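Local coordinates for protein Fe(2+) transporter FeoB (Escherichia coli, PDB 3I8S) that takes up ferrous iron in a GTP-driven process across the inner membrane, its cytosolic G-protein domain, described here, probably coupling GTP binding to channel opening, at residues D87-L98 with P114-A125; M1-P12 with H50-Y61. All coordinates share one frame; numbering follows the deposited sequence. Where two conformers were deposited one is given.

Contact 1 (D87-L98 with P114-A125); sequences DLLINVVDASNL and PCIVALNMLDIA
Asp94 OD1 lies 3.2 Å from Met121 CB, the two side chains crossing at about a right angle, while two groups of Ser96 grip the same oxygen. The Ser96 hydroxyl OG donates to OD1 at 2.6 Å from the syn side, close to the carboxylate plane; Ser96 N reaches it from above that plane at 2.9 Å, making an Asx turn. Asn97 ND2 holds the other oxygen, OD2, at 2.8 Å, so the rotation of the carboxylate is fixed. A chi1 of 177° sets the Asp94 carboxylate beside its own carbonyl carbon, over the turn formed by Ser96 and Asn97. Ser96 CB meets Ile124 CG2 tightly at 3.3 Å, and Ala95 CB rests against Leu119, Leu122 and Ala125.

Behind this turn the chains run as parallel strands, with seven backbone hydrogen bonds from Leu89 N–Pro114 O to Ala95 N–Asn120 O. Leu88 CD1 and Ile116 CD1 meet at 3.6 Å; beyond them Ile90 CG2 packs on Ala118 CB, and on the opposite face Val93 CG1 touches Leu119 CD1. Strand 115-120 ends at Asn120, which with Met121, Leu122 and Asp123 binds GTP and corresponds to the G4 motif of G proteins, here in NxxD form. Asn120 ND2 lies 3.6 Å from Val92 CG1 and makes a weak hydrogen bond to Ser14 O. Within the beta-alpha-beta unit, Leu89, Val93 and Cys115 face helix 98-111, Ile90 and Ile116 face helix 154-164, and strand 4-10 flanks strand 88-94.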
loop_
_atom_site.group_PDB
_atom_site.type_symbol
_atom_site.label_atom_id
_atom_site.label_comp_id
_atom_site.label_asym_id
_atom_site.label_seq_id
_atom_site.Cartn_x
_atom_site.Cartn_y
_atom_site.Cartn_z
ATOM N N ASP A 87 10.940 -3.577 -6.669
ATOM C CA ASP A 87 10.834 -5.012 -6.543
ATOM C C ASP A 87 9.926 -5.395 -5.388
ATOM O O ASP A 87 9.299 -6.422 -5.429
ATOM C CB ASP A 87 12.231 -5.582 -6.303
ATOM C CG ASP A 87 13.159 -5.335 -7.469
ATOM O OD1 ASP A 87 12.802 -5.803 -8.548
ATOM O OD2 ASP A 87 14.190 -4.660 -7.339
ATOM N N LEU A 88 9.875 -4.536 -4.369
ATOM C CA LEU A 88 8.957 -4.659 -3.259
ATOM C C LEU A 88 8.814 -3.339 -2.555
ATOM O O LEU A 88 9.590 -2.413 -2.802
ATOM C CB LEU A 88 9.410 -5.690 -2.245
ATOM C CG LEU A 88 10.645 -5.418 -1.439
ATOM C CD1 LEU A 88 10.567 -6.168 -0.101
ATOM C CD2 LEU A 88 11.810 -5.865 -2.275
ATOM N N LEU A 89 7.850 -3.303 -1.625
ATOM C CA LEU A 89 7.531 -2.121 -0.838
ATOM C C LEU A 89 7.639 -2.480 0.634
ATOM O O LEU A 89 7.326 -3.617 1.033
ATOM C CB LEU A 89 6.099 -1.690 -1.093
ATOM C CG LEU A 89 5.718 -1.350 -2.492
ATOM C CD1 LEU A 89 4.208 -1.017 -2.456
ATOM C CD2 LEU A 89 6.597 -0.196 -2.929
ATOM N N ILE A 90 8.119 -1.538 1.439
ATOM C CA ILE A 90 8.027 -1.632 2.895
ATOM C C ILE A 90 7.016 -0.594 3.258
ATOM O O ILE A 90 7.189 0.615 2.978
ATOM C CB ILE A 90 9.367 -1.382 3.642
ATOM C CG1 ILE A 90 10.344 -2.507 3.270
ATOM C CG2 ILE A 90 9.129 -1.322 5.186
ATOM C CD1 ILE A 90 11.727 -2.239 3.720
ATOM N N ASN A 91 5.934 -1.077 3.842
ATOM C CA ASN A 91 4.827 -0.246 4.252
ATOM C C ASN A 91 4.899 0.002 5.732
ATOM O O ASN A 91 4.685 -0.916 6.507
ATOM C CB ASN A 91 3.515 -0.912 3.849
ATOM C CG ASN A 91 2.265 -0.154 4.327
ATOM O OD1 ASN A 91 2.224 1.096 4.480
ATOM N ND2 ASN A 91 1.220 -0.928 4.525
ATOM N N VAL A 92 5.251 1.221 6.096
ATOM C CA VAL A 92 5.397 1.624 7.521
ATOM C C VAL A 92 4.040 1.947 8.091
ATOM O O VAL A 92 3.363 2.845 7.593
ATOM C CB VAL A 92 6.388 2.758 7.686
ATOM C CG1 VAL A 92 6.596 2.999 9.158
ATOM C CG2 VAL A 92 7.707 2.399 6.970
ATOM N N VAL A 93 3.615 1.179 9.091
ATOM C CA VAL A 93 2.271 1.258 9.641
ATOM C C VAL A 93 2.335 1.618 11.099
ATOM O O VAL A 93 3.004 0.974 11.877
ATOM C CB VAL A 93 1.494 -0.090 9.447
ATOM C CG1 VAL A 93 0.165 -0.125 10.306
ATOM C CG2 VAL A 93 1.264 -0.328 7.942
ATOM N N ASP A 94 1.688 2.717 11.451
ATOM C CA ASP A 94 1.550 3.205 12.833
ATOM C C ASP A 94 0.594 2.314 13.671
ATOM O O ASP A 94 -0.608 2.417 13.520
ATOM C CB ASP A 94 1.065 4.667 12.785
ATOM C CG ASP A 94 0.815 5.293 14.159
ATOM O OD1 ASP A 94 1.084 4.652 15.211
ATOM O OD2 ASP A 94 0.349 6.488 14.237
ATOM N N ALA A 95 1.140 1.471 14.566
ATOM C CA ALA A 95 0.318 0.626 15.462
ATOM C C ALA A 95 -0.736 1.383 16.305
ATOM O O ALA A 95 -1.757 0.808 16.701
ATOM C CB ALA A 95 1.223 -0.239 16.371
ATOM N N SER A 96 -0.502 2.669 16.585
ATOM C CA SER A 96 -1.382 3.436 17.442
ATOM C C SER A 96 -2.583 3.999 16.684
ATOM O O SER A 96 -3.482 4.566 17.301
ATOM C CB SER A 96 -0.632 4.566 18.149
ATOM O OG SER A 96 -0.230 5.590 17.288
ATOM N N ASN A 97 -2.564 3.825 15.366
ATOM C CA ASN A 97 -3.597 4.277 14.438
ATOM C C ASN A 97 -3.788 3.243 13.330
ATOM O O ASN A 97 -3.918 3.566 12.141
ATOM C CB ASN A 97 -3.258 5.665 13.874
ATOM C CG ASN A 97 -3.325 6.758 14.944
ATOM O OD1 ASN A 97 -4.431 7.145 15.416
ATOM N ND2 ASN A 97 -2.149 7.285 15.341
ATOM N N LEU A 98 -3.861 1.986 13.758
ATOM C CA LEU A 98 -3.893 0.868 12.838
ATOM C C LEU A 98 -5.004 0.927 11.793
ATOM O O LEU A 98 -4.734 0.745 10.606
ATOM C CB LEU A 98 -4.010 -0.429 13.647
ATOM C CG LEU A 98 -3.896 -1.706 12.821
ATOM C CD1 LEU A 98 -2.573 -1.818 12.060
ATOM C CD2 LEU A 98 -4.152 -2.924 13.740
ATOM N N PRO A 114 4.658 -7.001 -4.049
ATOM C CA PRO A 114 5.208 -7.634 -2.845
ATOM C C PRO A 114 5.452 -6.578 -1.763
ATOM O O PRO A 114 6.024 -5.541 -2.049
ATOM C CB PRO A 114 6.518 -8.215 -3.324
ATOM C CG PRO A 114 6.237 -8.536 -4.730
ATOM C CD PRO A 114 5.459 -7.392 -5.225
ATOM N N CYS A 115 4.940 -6.846 -0.556
ATOM C CA CYS A 115 4.990 -5.914 0.579
ATOM C C CYS A 115 5.547 -6.599 1.812
ATOM O O CYS A 115 5.412 -7.828 1.987
ATOM C CB CYS A 115 3.580 -5.404 0.926
ATOM S SG CYS A 115 2.859 -4.221 -0.216
ATOM N N ILE A 116 6.222 -5.803 2.633
ATOM C CA ILE A 116 6.514 -6.137 3.994
ATOM C C ILE A 116 5.919 -5.008 4.825
ATOM O O ILE A 116 6.211 -3.833 4.558
ATOM C CB ILE A 116 8.034 -6.184 4.246
ATOM C CG1 ILE A 116 8.669 -7.355 3.456
ATOM C CG2 ILE A 116 8.285 -6.345 5.764
ATOM C CD1 ILE A 116 10.140 -7.198 3.296
ATOM N N VAL A 117 5.076 -5.330 5.809
ATOM C CA VAL A 117 4.625 -4.284 6.757
ATOM C C VAL A 117 5.629 -4.125 7.869
ATOM O O VAL A 117 5.992 -5.116 8.568
ATOM C CB VAL A 117 3.212 -4.554 7.335
ATOM C CG1 VAL A 117 2.889 -3.671 8.513
ATOM C CG2 VAL A 117 2.185 -4.484 6.232
ATOM N N ALA A 118 6.051 -2.889 8.083
ATOM C CA ALA A 118 6.856 -2.576 9.263
ATOM C C ALA A 118 5.963 -1.845 10.263
ATOM O O ALA A 118 5.601 -0.681 10.045
ATOM C CB ALA A 118 8.056 -1.748 8.910
ATOM N N LEU A 119 5.685 -2.529 11.367
ATOM C CA LEU A 119 4.801 -2.031 12.402
ATOM C C LEU A 119 5.583 -1.230 13.421
ATOM O O LEU A 119 6.434 -1.760 14.189
ATOM C CB LEU A 119 3.992 -3.184 13.015
ATOM C CG LEU A 119 2.758 -2.867 13.851
ATOM C CD1 LEU A 119 1.610 -2.232 13.056
ATOM C CD2 LEU A 119 2.232 -4.144 14.552
ATOM N N ASN A 120 5.251 0.066 13.426
ATOM C CA ASN A 120 5.896 1.086 14.222
ATOM C C ASN A 120 5.031 1.650 15.365
ATOM O O ASN A 120 3.854 1.352 15.473
ATOM C CB ASN A 120 6.213 2.262 13.257
ATOM C CG ASN A 120 7.591 2.731 13.375
ATOM O OD1 ASN A 120 8.321 2.364 14.303
ATOM N ND2 ASN A 120 7.997 3.551 12.429
ATOM N N MET A 121 5.617 2.526 16.190
ATOM C CA MET A 121 4.916 3.159 17.318
ATOM C C MET A 121 4.284 2.159 18.281
ATOM O O MET A 121 3.218 2.391 18.840
ATOM C CB MET A 121 3.849 4.144 16.807
ATOM C CG MET A 121 4.294 5.021 15.643
ATOM S SD MET A 121 5.688 6.086 16.051
ATOM C CE MET A 121 5.921 7.039 14.556
ATOM N N LEU A 122 4.971 1.031 18.465
ATOM C CA LEU A 122 4.554 -0.006 19.389
ATOM C C LEU A 122 4.464 0.483 20.849
ATOM O O LEU A 122 3.597 0.068 21.613
ATOM C CB LEU A 122 5.579 -1.137 19.316
ATOM C CG LEU A 122 5.727 -1.754 17.927
ATOM C CD1 LEU A 122 6.937 -2.728 17.915
ATOM C CD2 LEU A 122 4.436 -2.441 17.587
ATOM N N ASP A 123 5.384 1.362 21.214
ATOM C CA ASP A 123 5.405 2.001 22.531
ATOM C C ASP A 123 4.144 2.851 22.761
ATOM O O ASP A 123 3.526 2.779 23.827
ATOM C CB ASP A 123 6.667 2.871 22.671
ATOM C CG ASP A 123 6.718 4.051 21.641
ATOM O OD1 ASP A 123 6.461 3.849 20.434
ATOM O OD2 ASP A 123 7.004 5.202 22.067
ATOM N N ILE A 124 3.761 3.636 21.751
ATOM C CA ILE A 124 2.587 4.501 21.833
ATOM C C ILE A 124 1.340 3.633 21.989
ATOM O O ILE A 124 0.506 3.884 22.823
ATOM C CB ILE A 124 2.450 5.376 20.574
ATOM C CG1 ILE A 124 3.585 6.401 20.512
ATOM C CG2 ILE A 124 1.105 6.103 20.551
ATOM C CD1 ILE A 124 3.626 7.168 19.184
ATOM N N ALA A 125 1.247 2.584 21.187
ATOM C CA ALA A 125 0.093 1.701 21.213
ATOM C C ALA A 125 -0.085 1.090 22.625
ATOM O O ALA A 125 -1.188 1.068 23.176
ATOM C CB ALA A 125 0.262 0.602 20.124
#

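Contact 2 (M1-P12 with H50-Y61); sequences MKKLTIGLIGNP and HQVTLVDLPGTY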
loop_
_atom_site.group_PDB
_atom_site.type_symbol
_atom_site.label_atom_id
_atom_site.label_comp_id
_atom_site.label_asym_id
_atom_site.label_seq_id
_atom_site.Cartn_x
_atom_site.Cartn_y
_atom_site.Cartn_z
ATOM N N MET A 1 25.885 -1.914 -11.082
ATOM C CA MET A 1 25.302 -3.154 -10.484
ATOM C C MET A 1 23.830 -2.962 -10.193
ATOM O O MET A 1 23.428 -1.958 -9.580
ATOM C CB MET A 1 26.050 -3.557 -9.219
ATOM C CG MET A 1 25.456 -4.806 -8.550
ATOM S SD MET A 1 25.559 -4.876 -6.756
ATOM C CE MET A 1 23.873 -5.229 -6.231
ATOM N N LYS A 2 23.005 -3.948 -10.583
ATOM C CA LYS A 2 21.565 -3.863 -10.394
ATOM C C LYS A 2 21.245 -4.026 -8.905
ATOM O O LYS A 2 21.681 -4.979 -8.287
ATOM C CB LYS A 2 20.835 -4.927 -11.239
ATOM C CG LYS A 2 19.321 -4.801 -11.155
ATOM C CD LYS A 2 18.539 -5.652 -12.155
ATOM C CE LYS A 2 17.049 -5.427 -11.973
ATOM N NZ LYS A 2 16.254 -6.344 -12.800
ATOM N N LYS A 3 20.505 -3.074 -8.331
ATOM C CA LYS A 3 20.170 -3.135 -6.889
ATOM C C LYS A 3 18.823 -3.761 -6.702
ATOM O O LYS A 3 18.051 -3.888 -7.644
ATOM C CB LYS A 3 20.191 -1.747 -6.247
ATOM C CG LYS A 3 21.501 -1.034 -6.399
ATOM C CD LYS A 3 22.581 -1.859 -5.808
ATOM C CE LYS A 3 23.917 -1.206 -5.957
ATOM N NZ LYS A 3 23.898 -0.063 -5.054
ATOM N N LEU A 4 18.519 -4.143 -5.462
ATOM C CA LEU A 4 17.133 -4.461 -5.127
ATOM C C LEU A 4 16.471 -3.164 -4.792
ATOM O O LEU A 4 16.941 -2.458 -3.896
ATOM C CB LEU A 4 17.040 -5.418 -3.931
ATOM C CG LEU A 4 15.660 -5.900 -3.547
ATOM C CD1 LEU A 4 15.016 -6.851 -4.600
ATOM C CD2 LEU A 4 15.734 -6.624 -2.165
ATOM N N THR A 5 15.399 -2.825 -5.520
ATOM C CA THR A 5 14.723 -1.542 -5.328
ATOM C C THR A 5 13.485 -1.699 -4.459
ATOM O O THR A 5 12.567 -2.451 -4.793
ATOM C CB THR A 5 14.328 -0.933 -6.671
ATOM O OG1 THR A 5 15.501 -0.803 -7.471
ATOM C CG2 THR A 5 13.668 0.451 -6.486
ATOM N N ILE A 6 13.486 -0.963 -3.366
ATOM C CA ILE A 6 12.404 -0.958 -2.386
ATOM C C ILE A 6 11.785 0.442 -2.233
ATOM O O ILE A 6 12.504 1.448 -2.035
ATOM C CB ILE A 6 12.889 -1.465 -1.028
ATOM C CG1 ILE A 6 13.550 -2.821 -1.158
ATOM C CG2 ILE A 6 11.692 -1.453 -0.046
ATOM C CD1 ILE A 6 13.970 -3.399 0.125
ATOM N N GLY A 7 10.441 0.506 -2.348
ATOM C CA GLY A 7 9.682 1.728 -2.100
ATOM C C GLY A 7 9.294 1.768 -0.626
ATOM O O GLY A 7 8.727 0.769 -0.115
ATOM N N LEU A 8 9.572 2.881 0.042
ATOM C CA LEU A 8 9.121 3.084 1.428
ATOM C C LEU A 8 7.883 3.991 1.478
ATOM O O LEU A 8 7.851 5.120 0.975
ATOM C CB LEU A 8 10.269 3.606 2.250
ATOM C CG LEU A 8 10.068 3.689 3.745
ATOM C CD1 LEU A 8 10.023 2.254 4.356
ATOM C CD2 LEU A 8 11.137 4.642 4.340
ATOM N N ILE A 9 6.797 3.446 2.013
ATOM C CA ILE A 9 5.520 4.116 1.886
ATOM C C ILE A 9 4.736 3.972 3.182
ATOM O O ILE A 9 4.752 2.901 3.814
ATOM C CB ILE A 9 4.658 3.540 0.735
ATOM C CG1 ILE A 9 3.484 4.540 0.464
ATOM C CG2 ILE A 9 4.335 2.060 1.023
ATOM C CD1 ILE A 9 2.709 4.362 -0.840
ATOM N N GLY A 10 4.076 5.058 3.549
ATOM C CA GLY A 10 3.228 5.076 4.700
ATOM C C GLY A 10 2.475 6.365 4.810
ATOM O O GLY A 10 2.653 7.274 4.013
ATOM N N ASN A 11 1.683 6.475 5.865
ATOM C CA ASN A 11 0.941 7.671 6.130
ATOM C C ASN A 11 1.903 8.777 6.635
ATOM O O ASN A 11 3.022 8.498 7.040
ATOM C CB ASN A 11 -0.126 7.429 7.207
ATOM C CG ASN A 11 -1.374 6.641 6.674
ATOM O OD1 ASN A 11 -1.291 5.682 5.892
ATOM N ND2 ASN A 11 -2.493 7.064 7.113
ATOM N N PRO A 12 1.431 10.019 6.631
ATOM C CA PRO A 12 2.224 11.121 7.206
ATOM C C PRO A 12 2.552 10.848 8.649
ATOM O O PRO A 12 1.709 10.321 9.373
ATOM C CB PRO A 12 1.306 12.311 7.071
ATOM C CG PRO A 12 0.476 11.998 5.911
ATOM C CD PRO A 12 0.173 10.518 6.063
ATOM N N HIS A 50 21.590 -8.772 -0.011
ATOM C CA HIS A 50 21.164 -7.806 -1.037
ATOM C C HIS A 50 21.765 -6.439 -0.807
ATOM O O HIS A 50 21.928 -6.002 0.349
ATOM C CB HIS A 50 19.628 -7.631 -1.057
ATOM C CG HIS A 50 18.883 -8.832 -1.552
ATOM N ND1 HIS A 50 18.359 -9.778 -0.702
ATOM C CD2 HIS A 50 18.549 -9.227 -2.806
ATOM C CE1 HIS A 50 17.790 -10.743 -1.414
ATOM N NE2 HIS A 50 17.870 -10.418 -2.693
ATOM N N GLN A 51 22.093 -5.784 -1.921
ATOM C CA GLN A 51 22.358 -4.362 -1.984
ATOM C C GLN A 51 21.069 -3.691 -2.382
ATOM O O GLN A 51 20.487 -4.007 -3.428
ATOM C CB GLN A 51 23.461 -4.088 -3.025
ATOM C CG GLN A 51 24.779 -4.625 -2.599
ATOM C CD GLN A 51 25.131 -4.139 -1.219
ATOM O OE1 GLN A 51 24.888 -2.966 -0.871
ATOM N NE2 GLN A 51 25.657 -5.038 -0.402
ATOM N N VAL A 52 20.582 -2.789 -1.528
ATOM C CA VAL A 52 19.275 -2.164 -1.679
ATOM C C VAL A 52 19.341 -0.651 -1.968
ATOM O O VAL A 52 20.161 0.081 -1.403
ATOM C CB VAL A 52 18.404 -2.360 -0.391
ATOM C CG1 VAL A 52 17.042 -1.574 -0.494
ATOM C CG2 VAL A 52 18.193 -3.869 -0.086
ATOM N N THR A 53 18.502 -0.227 -2.902
ATOM C CA THR A 53 18.156 1.179 -3.081
ATOM C C THR A 53 16.786 1.334 -2.494
ATOM O O THR A 53 15.846 0.653 -2.917
ATOM C CB THR A 53 18.127 1.618 -4.569
ATOM O OG1 THR A 53 19.448 1.476 -5.136
ATOM C CG2 THR A 53 17.684 3.071 -4.705
ATOM N N LEU A 54 16.677 2.265 -1.558
ATOM C CA LEU A 54 15.443 2.594 -0.851
ATOM C C LEU A 54 14.965 3.968 -1.278
ATOM O O LEU A 54 15.656 4.956 -1.088
ATOM C CB LEU A 54 15.700 2.583 0.669
ATOM C CG LEU A 54 14.515 2.724 1.599
ATOM C CD1 LEU A 54 13.599 1.499 1.383
ATOM C CD2 LEU A 54 15.016 2.939 3.090
ATOM N N VAL A 55 13.783 4.014 -1.861
ATOM C CA VAL A 55 13.161 5.229 -2.355
ATOM C C VAL A 55 12.068 5.646 -1.384
ATOM O O VAL A 55 11.099 4.890 -1.129
ATOM C CB VAL A 55 12.565 5.007 -3.788
ATOM C CG1 VAL A 55 11.909 6.306 -4.269
ATOM C CG2 VAL A 55 13.641 4.520 -4.750
ATOM N N ASP A 56 12.234 6.808 -0.798
ATOM C CA ASP A 56 11.298 7.286 0.220
ATOM C C ASP A 56 10.113 7.934 -0.476
ATOM O O ASP A 56 10.277 8.986 -1.101
ATOM C CB ASP A 56 11.984 8.314 1.110
ATOM C CG ASP A 56 11.063 8.837 2.232
ATOM O OD1 ASP A 56 10.198 8.106 2.736
ATOM O OD2 ASP A 56 11.281 9.979 2.611
ATOM N N LEU A 57 8.933 7.390 -0.340
ATOM C CA LEU A 57 7.787 7.993 -1.044
ATOM C C LEU A 57 7.064 9.020 -0.137
ATOM O O LEU A 57 7.064 8.875 1.087
ATOM C CB LEU A 57 6.844 6.901 -1.509
ATOM C CG LEU A 57 7.408 5.798 -2.391
ATOM C CD1 LEU A 57 6.309 4.856 -2.807
ATOM C CD2 LEU A 57 8.157 6.428 -3.586
ATOM N N PRO A 58 6.455 10.065 -0.733
ATOM C CA PRO A 58 5.790 11.061 0.117
ATOM C C PRO A 58 4.701 10.399 0.944
ATOM O O PRO A 58 4.109 9.427 0.503
ATOM C CB PRO A 58 5.200 12.056 -0.881
ATOM C CG PRO A 58 5.966 11.867 -2.106
ATOM C CD PRO A 58 6.337 10.411 -2.155
ATOM N N GLY A 59 4.505 10.872 2.163
ATOM C CA GLY A 59 3.484 10.305 3.044
ATOM C C GLY A 59 2.118 10.490 2.431
ATOM O O GLY A 59 1.831 11.530 1.849
ATOM N N THR A 60 1.260 9.476 2.588
ATOM C CA THR A 60 -0.061 9.489 2.012
ATOM C C THR A 60 -1.030 8.548 2.773
ATOM O O THR A 60 -0.597 7.539 3.307
ATOM C CB THR A 60 -0.041 9.128 0.479
ATOM O OG1 THR A 60 -1.310 9.447 -0.089
ATOM C CG2 THR A 60 0.304 7.647 0.205
ATOM N N TYR A 61 -2.308 8.938 2.794
ATOM C CA TYR A 61 -3.374 8.139 3.395
ATOM C C TYR A 61 -3.841 7.033 2.423
ATOM O O TYR A 61 -4.291 5.979 2.848
ATOM C CB TYR A 61 -4.558 9.036 3.802
ATOM C CG TYR A 61 -5.753 8.226 4.218
ATOM C CD1 TYR A 61 -5.763 7.516 5.412
ATOM C CD2 TYR A 61 -6.900 8.175 3.407
ATOM C CE1 TYR A 61 -6.869 6.737 5.777
ATOM C CE2 TYR A 61 -7.978 7.392 3.755
ATOM C CZ TYR A 61 -7.985 6.718 4.942
ATOM O OH TYR A 61 -9.090 5.949 5.245
HETATM O O HOH W 1 4.934 7.201 1.716
#
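Leu4 CD2 sits over one face of the His50 ring, 4.1 Å from its centroid, a CH-pi contact displaced toward the rim. On the same face of the sheet as Leu4, Ile6 CD1 meets Val52 CG1 at 3.6 Å and Ile6 CG2 packs on Leu54 CD1, which also reaches Leu8 CB. With chi1 near 180° (-172°), Leu54 carries its CD1 toward strand 4-10. Leu8 CD2 approaches Asp56 OD1, a buried oxygen for which the model offers no partner. Parallel pairing from Leu4 N–Gln51 O to Leu57 N–Leu8 O sets this register.

These strands carry two nucleotide motifs side by side: Gly10 opens the P-loop, and Asp56 to Gly59 form the DxxG (G3) sequence, predicted to bind GTP. Past the strands the loops stay joined, Thr60 N donating to Gly10 O at 3.0 Å, while a water links Gly10 N to Pro58 O. Gly59 CA makes a CA-H...O contact of 3.3 Å to Gly10 O. Asn11 ND2 lies at the edge of the Tyr61 ring, 3.7 Å from CD1. With an alanine in place of Asn11, the amide would be missing from that edge, and the ring would probably be left with a gap beside it.

Farther out, the Tyr61 and Tyr249 hydroxyls are hydrogen-bonded and the Tyr61 ring meets that of Tyr103, Asp164 OD2 is hydrogen-bonded to His50 ND1, and Lys16 NZ hydrogen-bonds to Leu57 O.

Overall arrangement
From the N terminus, contact 2 opens first: strand 4-10 leads through the P-loop into helix 16-24, and after strands 28-32 and 39-46 the chain returns as 51-56, 37 residues separating segments 1-12 and 50-61. It then passes through helix 72-83 before 88-94 opens contact 1, which closes a shorter loop at 115-120, with 15 residues, 13 of them helical, between segments 87-98 and 114-125. The two neither nest nor cross but follow in series. Strand 4-10 pairs with 51-56 on one side and 88-94 on the other, so the contacts adjoin in one sheet, their centres about 13 Å apart, and unite the P-loop, DxxG and guanine-specificity elements of the G domain.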